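Local coordinates for protein taurine dioxygenase (Burkholderia xenovorans, PDB 5KEU) that probably acts as an iron- and 2-oxoglutarate-dependent dioxygenase of the TauD/TfdA family, with taurine as its presumed substrate, at residues R40-D43 with P44-A48; A114-R117 with P118-W122; T232-E235 with S236-L240; F265-N268 with R269-A272. All coordinates share one frame; numbering follows the deposited sequence. Where two conformers were deposited one is given.

Overall arrangement
Along the chain the four contacts follow one another in numerical order, each a short-range arrangement within one continuous piece of backbone. Interaction 1 starts helix 44-57 and interaction 3 starts helix 233-247; their centres lie about 46 Å apart on opposite sides of the chain's centre, and both begin with a capping box. Interaction 4 sits at the core, where strand 263-267 of the seven-stranded sheet turns into strand 271-274 of the four-stranded one. It touches interaction 2, Trp122 CZ3 lying 3.7 Å from Ala272 O. Interactions 2 and 4 lead directly into His123 and His273, two ligands of the bound magnesium, whereas interactions 1 and 3 lie at the surface, away from the metal site.

Interaction 1: R40-D43 with P44-A48; sequences RKLD and PSEVA
Asp43 and Glu46 exchange hydrogen bonds between side chain and backbone at the start of helix 44-57, forming a capping box with Asp43 as N-cap. In one direction, Asp43 OD1 accepts from Glu46 N at 2.8 Å, the donor lying nearly in line with the C-O bond of the carboxylate. In the other, Glu46 OE1 accepts from Asp43 N at 2.9 Å, with an N-H...O angle of 161°; this nitrogen comes to the anti side of OE1, only slightly out of the carboxylate plane.

The torsions explain both reaches. Asp43 CG stands between its backbone N and carbonyl carbon (chi1 65°), which swings OD1 over the first turn. Glu46 has CG beside its own backbone N (chi1 -66°), and its chain then runs extended back toward the loop, crossing the aspartate side chain at about a right angle. OE1 also lies against the backbone of Leu42, 3.3 Å from its CA.

Beside the box, Leu42 CB meets Val47 CG2 at 3.8 Å, and the backbone bond from Val47 N to Asp43 O, 3.0 Å long, closes the first helical turn. Val36 lies against Leu42 and Glu46, while Gln78 NE2 bonds to Leu42 O, tying the cap to the neighbouring loops.

Two carboxylates are brought close here, with Asp43 OD1 3.5 Å from Glu46 OE1. Each of these oxygens receives a backbone N-H, and the positive end of the helix dipole probably eases the remaining repulsion, so the pair can plausibly stay ionised at this surface position.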
# COMPACT_ATOMS: atom_id res chain seq x y z
N ARG B 40 -26.88 14.08 10.92
CA ARG B 40 -27.47 14.85 12.01
C ARG B 40 -26.36 15.28 12.96
O ARG B 40 -25.26 14.73 12.96
CB ARG B 40 -28.54 14.03 12.74
N LYS B 41 -26.66 16.29 13.77
CA LYS B 41 -25.65 16.81 14.69
C LYS B 41 -25.23 15.75 15.71
O LYS B 41 -26.07 15.04 16.27
CB LYS B 41 -26.17 18.05 15.41
CG LYS B 41 -25.17 18.65 16.38
CD LYS B 41 -25.60 20.03 16.87
CE LYS B 41 -24.43 20.76 17.50
NZ LYS B 41 -24.82 22.07 18.08
N LEU B 42 -23.92 15.66 15.96
CA LEU B 42 -23.40 14.72 16.93
C LEU B 42 -23.52 15.28 18.34
O LEU B 42 -23.33 16.48 18.56
CB LEU B 42 -21.94 14.40 16.63
CG LEU B 42 -21.65 13.91 15.22
CD1 LEU B 42 -20.19 13.54 15.09
CD2 LEU B 42 -22.54 12.74 14.92
N ASP B 43 -23.82 14.41 19.31
CA ASP B 43 -23.84 14.86 20.69
C ASP B 43 -22.40 14.90 21.21
O ASP B 43 -21.47 14.41 20.55
CB ASP B 43 -24.79 14.00 21.53
CG ASP B 43 -24.37 12.54 21.66
OD1 ASP B 43 -23.16 12.23 21.65
OD2 ASP B 43 -25.27 11.69 21.80
N PRO B 44 -22.16 15.55 22.35
CA PRO B 44 -20.77 15.68 22.83
C PRO B 44 -20.05 14.36 23.00
O PRO B 44 -18.84 14.29 22.74
CB PRO B 44 -20.94 16.41 24.18
CG PRO B 44 -22.20 17.24 23.97
CD PRO B 44 -23.10 16.33 23.18
N SER B 45 -20.76 13.30 23.41
CA SER B 45 -20.12 12.00 23.56
C SER B 45 -19.65 11.45 22.22
O SER B 45 -18.58 10.83 22.13
CB SER B 45 -21.08 11.02 24.24
OG SER B 45 -20.58 9.70 24.14
N GLU B 46 -20.45 11.64 21.17
CA GLU B 46 -20.04 11.16 19.85
C GLU B 46 -18.84 11.93 19.33
O GLU B 46 -17.91 11.34 18.76
CB GLU B 46 -21.22 11.25 18.88
CG GLU B 46 -22.35 10.30 19.25
CD GLU B 46 -23.61 10.55 18.46
OE1 GLU B 46 -23.97 11.73 18.25
OE2 GLU B 46 -24.24 9.57 18.02
N VAL B 47 -18.85 13.26 19.50
CA VAL B 47 -17.69 14.07 19.13
C VAL B 47 -16.44 13.58 19.84
O VAL B 47 -15.39 13.38 19.22
CB VAL B 47 -17.96 15.55 19.45
CG1 VAL B 47 -16.70 16.37 19.22
CG2 VAL B 47 -19.12 16.07 18.60
N ALA B 48 -16.54 13.37 21.15
CA ALA B 48 -15.38 12.95 21.91
C ALA B 48 -14.88 11.59 21.45
O ALA B 48 -13.68 11.37 21.33
CB ALA B 48 -15.70 12.92 23.40

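Interaction 2: A114-R117 with P118-W122. With FMT (formic acid), chain T.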
# COMPACT_ATOMS: atom_id res chain seq x y z
N ALA B 114 6.75 11.90 -15.05
CA ALA B 114 7.10 12.12 -13.65
C ALA B 114 8.28 11.24 -13.24
O ALA B 114 8.46 10.14 -13.76
CB ALA B 114 5.91 11.85 -12.73
N LEU B 115 9.08 11.74 -12.29
CA LEU B 115 10.19 10.99 -11.74
C LEU B 115 9.65 10.22 -10.55
O LEU B 115 9.27 10.82 -9.54
CB LEU B 115 11.35 11.90 -11.33
CG LEU B 115 12.70 11.17 -11.23
CD1 LEU B 115 13.89 12.09 -11.50
CD2 LEU B 115 12.85 10.50 -9.88
N LEU B 116 9.65 8.89 -10.64
CA LEU B 116 8.96 8.07 -9.65
C LEU B 116 9.96 7.43 -8.71
O LEU B 116 10.82 6.66 -9.15
CB LEU B 116 8.13 6.98 -10.35
CG LEU B 116 7.04 7.50 -11.28
CD1 LEU B 116 6.34 6.31 -11.95
CD2 LEU B 116 6.04 8.34 -10.49
N ARG B 117 9.81 7.72 -7.42
CA ARG B 117 10.55 7.11 -6.33
C ARG B 117 9.52 6.54 -5.35
O ARG B 117 8.33 6.88 -5.45
CB ARG B 117 11.44 8.13 -5.60
CG ARG B 117 12.48 8.85 -6.49
CD ARG B 117 13.45 7.89 -7.19
NE ARG B 117 14.11 6.91 -6.32
CZ ARG B 117 15.24 7.12 -5.65
NH1 ARG B 117 15.84 8.29 -5.72
NH2 ARG B 117 15.76 6.15 -4.90
N PRO B 118 9.91 5.71 -4.39
CA PRO B 118 8.90 5.12 -3.50
C PRO B 118 8.10 6.15 -2.71
O PRO B 118 6.95 5.86 -2.34
CB PRO B 118 9.73 4.22 -2.58
CG PRO B 118 10.89 3.79 -3.48
CD PRO B 118 11.24 5.09 -4.18
N TRP B 119 8.64 7.34 -2.44
CA TRP B 119 7.93 8.37 -1.69
C TRP B 119 7.17 9.36 -2.57
O TRP B 119 6.53 10.28 -2.04
CB TRP B 119 8.93 9.16 -0.82
CG TRP B 119 10.08 9.70 -1.60
CD1 TRP B 119 10.13 10.87 -2.29
CD2 TRP B 119 11.34 9.05 -1.80
NE1 TRP B 119 11.35 11.01 -2.90
CE2 TRP B 119 12.11 9.90 -2.62
CE3 TRP B 119 11.88 7.84 -1.38
CZ2 TRP B 119 13.42 9.59 -3.01
CZ3 TRP B 119 13.19 7.52 -1.78
CH2 TRP B 119 13.94 8.40 -2.57
N THR B 120 7.21 9.20 -3.89
CA THR B 120 6.59 10.17 -4.78
C THR B 120 5.09 10.25 -4.53
O THR B 120 4.39 9.23 -4.48
CB THR B 120 6.87 9.79 -6.24
OG1 THR B 120 8.28 9.83 -6.46
CG2 THR B 120 6.18 10.75 -7.18
N GLY B 121 4.60 11.48 -4.35
CA GLY B 121 3.19 11.70 -4.12
C GLY B 121 2.77 11.66 -2.67
O GLY B 121 1.69 12.15 -2.34
N TRP B 122 3.60 11.10 -1.79
CA TRP B 122 3.29 11.11 -0.36
C TRP B 122 3.45 12.51 0.20
O TRP B 122 4.46 13.17 -0.05
CB TRP B 122 4.21 10.15 0.40
CG TRP B 122 3.85 8.72 0.23
CD1 TRP B 122 4.34 7.83 -0.70
CD2 TRP B 122 2.90 7.99 1.02
NE1 TRP B 122 3.76 6.59 -0.52
CE2 TRP B 122 2.87 6.67 0.52
CE3 TRP B 122 2.06 8.33 2.08
CZ2 TRP B 122 2.06 5.68 1.08
CZ3 TRP B 122 1.25 7.35 2.65
CH2 TRP B 122 1.25 6.04 2.13
C FMT T . 10.21 12.45 -6.65
O1 FMT T . 9.02 12.44 -6.35
O2 FMT T . 10.65 12.66 -7.79
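Arg117 to Thr120 form a type I beta turn, closed by a 3.0 Å bond from Thr120 N to Arg117 O, and a type II turn from Trp119 to Trp122 follows directly. Thr120 closes the first turn a second time through its side chain: OG1 accepts from Arg117 N at 2.8 Å, with an N-H...O angle of 164°. Having OG1 beside its own backbone N (chi1 -62°) directs the hydroxyl back to the amide of Arg117. The same oxygen donates to O1 of a formic acid molecule, probably from the crystallisation liquor, at 2.7 Å.

On another side of the turn, Arg117 and Trp119 run alongside each other in the same direction. Arg117 CB sits over one face of the indole, 3.7 Å from the centroid of the six-membered ring, in a CH-pi contact. Farther out, bends at chi2 and chi3 carry the guanidinium past the end of the indole, and Trp119 CH2 lies over its centre, 3.6 Å from Arg117 CZ. The two planes are 53° apart, so the indole presents its far corner to the guanidinium instead of stacking on it.

Arg117 finds its main polar partner across the dimer interface, where NE makes a salt bridge with Glu245 of the second subunit; Trp119 meets the ring of Trp244 in its own chain. The indole thus supports the arginine stem while the charge is engaged by the other subunit, which links this turn, just ahead of metal ligand His123, to dimer contacts.

Interaction 3: T232-E235 with S236-L240; sequences TPRE and SEALL
The guanidinium of Arg234 has Ala238 CB over the centre of one face, 4.0 Å from Arg234 CZ, and the carboxylate of Glu237 at its edge. This cluster lies on the first turns of helix 233-247, whose start is a capping box formed by Thr232, the N-cap residue, and Glu235.

At the guanidinium edge, Arg234 NH1 donates to Glu237 OE1 in a salt bridge of 2.7 Å. The bond is bent, with an N-H...O angle of 141°, and it meets OE1 on the anti side. The carboxylate stands steeply to the guanidinium, their planes 78° apart, and a single nitrogen-oxygen pair makes the bridge. Arg234 reaches its partner through a bend at chi2 (50°), which folds the chain along the helix toward Glu237 and over Ala238; Glu237 itself is extended beyond CG.

In the capping box, Glu235 N donates to Thr232 OG1 at 3.2 Å, and Thr232 N returns a bond of 2.9 Å to Glu235 OE2, approaching from above the carboxylate plane. Regular helical bonds follow at once, beginning with Ser236 N to Thr232 O.

Another side of the helix rests on strand 225-228: Leu239 and Leu240 pack on Ile228, and Ser236 OG is hydrogen-bonded to Ile228 N. Leu239 also turns back over the preceding turn, placing its CG 3.2 Å from Glu235 O.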
# COMPACT_ATOMS: atom_id res chain seq x y z
N THR B 232 24.75 20.51 4.18
CA THR B 232 25.10 20.74 2.77
C THR B 232 24.03 20.16 1.86
O THR B 232 23.22 19.33 2.28
CB THR B 232 26.47 20.14 2.41
OG1 THR B 232 26.36 18.72 2.31
CG2 THR B 232 27.52 20.50 3.44
N PRO B 233 23.97 20.60 0.60
CA PRO B 233 22.91 20.08 -0.28
C PRO B 233 22.94 18.56 -0.42
O PRO B 233 21.88 17.92 -0.46
CB PRO B 233 23.19 20.80 -1.61
CG PRO B 233 23.82 22.13 -1.17
CD PRO B 233 24.68 21.76 0.01
N ARG B 234 24.13 17.95 -0.49
CA ARG B 234 24.16 16.48 -0.61
C ARG B 234 23.77 15.81 0.72
O ARG B 234 23.05 14.81 0.72
CB ARG B 234 25.53 16.00 -1.09
CG ARG B 234 25.67 14.45 -1.13
CD ARG B 234 24.49 13.82 -1.89
NE ARG B 234 24.61 12.35 -1.89
CZ ARG B 234 23.67 11.51 -2.27
NH1 ARG B 234 22.52 11.97 -2.73
NH2 ARG B 234 23.90 10.20 -2.21
N GLU B 235 24.24 16.35 1.85
CA GLU B 235 23.79 15.81 3.13
C GLU B 235 22.27 15.86 3.22
O GLU B 235 21.63 14.90 3.68
CB GLU B 235 24.42 16.58 4.29
CG GLU B 235 25.95 16.47 4.37
CD GLU B 235 26.59 17.48 5.32
OE1 GLU B 235 27.80 17.34 5.61
OE2 GLU B 235 25.90 18.42 5.79
N SER B 236 21.68 16.98 2.83
CA SER B 236 20.23 17.12 2.88
C SER B 236 19.56 16.09 1.99
O SER B 236 18.62 15.40 2.41
CB SER B 236 19.83 18.54 2.45
OG SER B 236 18.43 18.67 2.36
N GLU B 237 20.01 16.01 0.73
CA GLU B 237 19.42 15.06 -0.21
C GLU B 237 19.48 13.63 0.32
O GLU B 237 18.48 12.90 0.30
CB GLU B 237 20.17 15.18 -1.54
CG GLU B 237 19.69 14.26 -2.64
CD GLU B 237 20.47 14.51 -3.91
OE1 GLU B 237 21.70 14.24 -3.94
OE2 GLU B 237 19.86 15.02 -4.87
N ALA B 238 20.66 13.21 0.81
CA ALA B 238 20.81 11.82 1.26
C ALA B 238 19.99 11.54 2.51
O ALA B 238 19.37 10.47 2.64
CB ALA B 238 22.30 11.52 1.51
N LEU B 239 19.97 12.49 3.46
CA LEU B 239 19.17 12.29 4.66
C LEU B 239 17.68 12.28 4.36
O LEU B 239 16.93 11.48 4.95
CB LEU B 239 19.48 13.38 5.70
CG LEU B 239 20.87 13.26 6.33
CD1 LEU B 239 21.22 14.55 7.09
CD2 LEU B 239 20.95 12.02 7.26
N LEU B 240 17.21 13.18 3.49
CA LEU B 240 15.79 13.16 3.17
C LEU B 240 15.40 11.85 2.48
O LEU B 240 14.34 11.29 2.78
CB LEU B 240 15.39 14.37 2.30
CG LEU B 240 15.42 15.71 3.06
CD1 LEU B 240 15.18 16.86 2.09
CD2 LEU B 240 14.37 15.70 4.15

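Interaction 4: F265-N268 with R269-A272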
# COMPACT_ATOMS: atom_id res chain seq x y z
N PHE B 265 -11.41 10.81 7.55
CA PHE B 265 -11.20 11.93 8.47
C PHE B 265 -9.82 11.68 9.08
O PHE B 265 -9.66 10.73 9.85
CB PHE B 265 -12.30 11.94 9.53
CG PHE B 265 -12.26 13.08 10.53
CD1 PHE B 265 -11.34 14.12 10.44
CD2 PHE B 265 -13.20 13.11 11.56
CE1 PHE B 265 -11.36 15.17 11.38
CE2 PHE B 265 -13.22 14.14 12.49
CZ PHE B 265 -12.29 15.17 12.40
N TRP B 266 -8.82 12.47 8.69
CA TRP B 266 -7.46 12.16 9.13
C TRP B 266 -6.80 13.32 9.85
O TRP B 266 -7.13 14.49 9.61
CB TRP B 266 -6.57 11.70 7.98
CG TRP B 266 -6.24 12.71 6.89
CD1 TRP B 266 -5.14 13.51 6.83
CD2 TRP B 266 -6.97 12.93 5.68
NE1 TRP B 266 -5.15 14.24 5.66
CE2 TRP B 266 -6.26 13.90 4.93
CE3 TRP B 266 -8.16 12.42 5.16
CZ2 TRP B 266 -6.71 14.37 3.70
CZ3 TRP B 266 -8.60 12.88 3.93
CH2 TRP B 266 -7.87 13.85 3.22
N ASP B 267 -5.84 12.97 10.71
CA ASP B 267 -5.06 13.91 11.52
C ASP B 267 -3.79 14.22 10.73
O ASP B 267 -2.87 13.40 10.65
CB ASP B 267 -4.77 13.30 12.89
CG ASP B 267 -4.06 14.27 13.84
OD1 ASP B 267 -3.61 15.34 13.37
OD2 ASP B 267 -3.94 13.95 15.04
N ASN B 268 -3.78 15.41 10.10
CA ASN B 268 -2.66 15.94 9.33
C ASN B 268 -1.43 16.19 10.20
O ASN B 268 -0.34 16.42 9.66
CB ASN B 268 -3.14 17.24 8.65
CG ASN B 268 -2.42 17.57 7.34
OD1 ASN B 268 -2.26 16.71 6.46
ND2 ASN B 268 -2.03 18.87 7.18
N ARG B 269 -1.58 16.22 11.52
CA ARG B 269 -0.43 16.46 12.37
C ARG B 269 0.40 15.20 12.58
O ARG B 269 1.51 15.29 13.12
CB ARG B 269 -0.89 17.02 13.72
CG ARG B 269 -1.76 18.26 13.58
CD ARG B 269 -2.49 18.58 14.89
NE ARG B 269 -3.43 17.52 15.22
CZ ARG B 269 -4.31 17.57 16.22
NH1 ARG B 269 -4.41 18.65 16.99
NH2 ARG B 269 -5.09 16.52 16.45
N ALA B 270 -0.11 14.03 12.16
CA ALA B 270 0.54 12.77 12.47
C ALA B 270 0.63 11.84 11.27
O ALA B 270 1.05 10.69 11.42
CB ALA B 270 -0.21 12.05 13.61
N THR B 271 0.26 12.31 10.07
CA THR B 271 0.18 11.44 8.91
C THR B 271 0.71 12.15 7.68
O THR B 271 0.80 13.38 7.63
CB THR B 271 -1.26 10.99 8.58
OG1 THR B 271 -2.07 12.15 8.32
CG2 THR B 271 -1.85 10.18 9.73
N ALA B 272 1.04 11.35 6.68
CA ALA B 272 1.08 11.76 5.29
C ALA B 272 0.16 10.83 4.52
O ALA B 272 -0.18 9.74 5.01
CB ALA B 272 2.51 11.71 4.70
O HOH W 1 -1.81 13.78 5.89
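Asp267 OD1 is gripped twice by Arg269, by the backbone N and by the side-chain NE, each at 2.9 Å and from opposite faces of the carboxylate plane. The NE bond is the straighter, with an N-H...O angle of 168°, and it meets the syn side of OD1 while lying in the guanidinium plane. Arg269 NH2 adds a bond of 3.1 Å to Asp267 OD2, completing a side-on salt bridge in which two nitrogens hold two oxygens. A bend at chi3 (-65°) folds the arginine back for this grip. Both charges have further partners: His210 NE2 bonds to Asp267 OD2, and Glu212 forms a salt bridge with Arg269 NH2, so the buried ions are probably well compensated.

The carbonyl of the same aspartate is also doubly held. Ala270 N reaches Asp267 O at 3.2 Å, closing a type I beta turn from Asp267 to Ala270, and Thr271 OG1 donates to that oxygen at 2.8 Å from the opposite face. One water donates to Thr271 OG1 and, in one of two conformers of Asn268, also to its OD1. In that conformer Asn268 ND2 bonds to the backbone carbonyls of Pro133 and of Asp125, a residue that binds the magnesium ion; with a second conformer modelled, this hold is doubtful.

This turn joins strand 263-267 to strand 271-274, and with them two sheets of the cupin-type core. Helix 44-57 packs on one side through Leu55, which touches Asp267 and Arg269, while Trp266 lies against strand 135-140 and meets the ring of metal ligand His273.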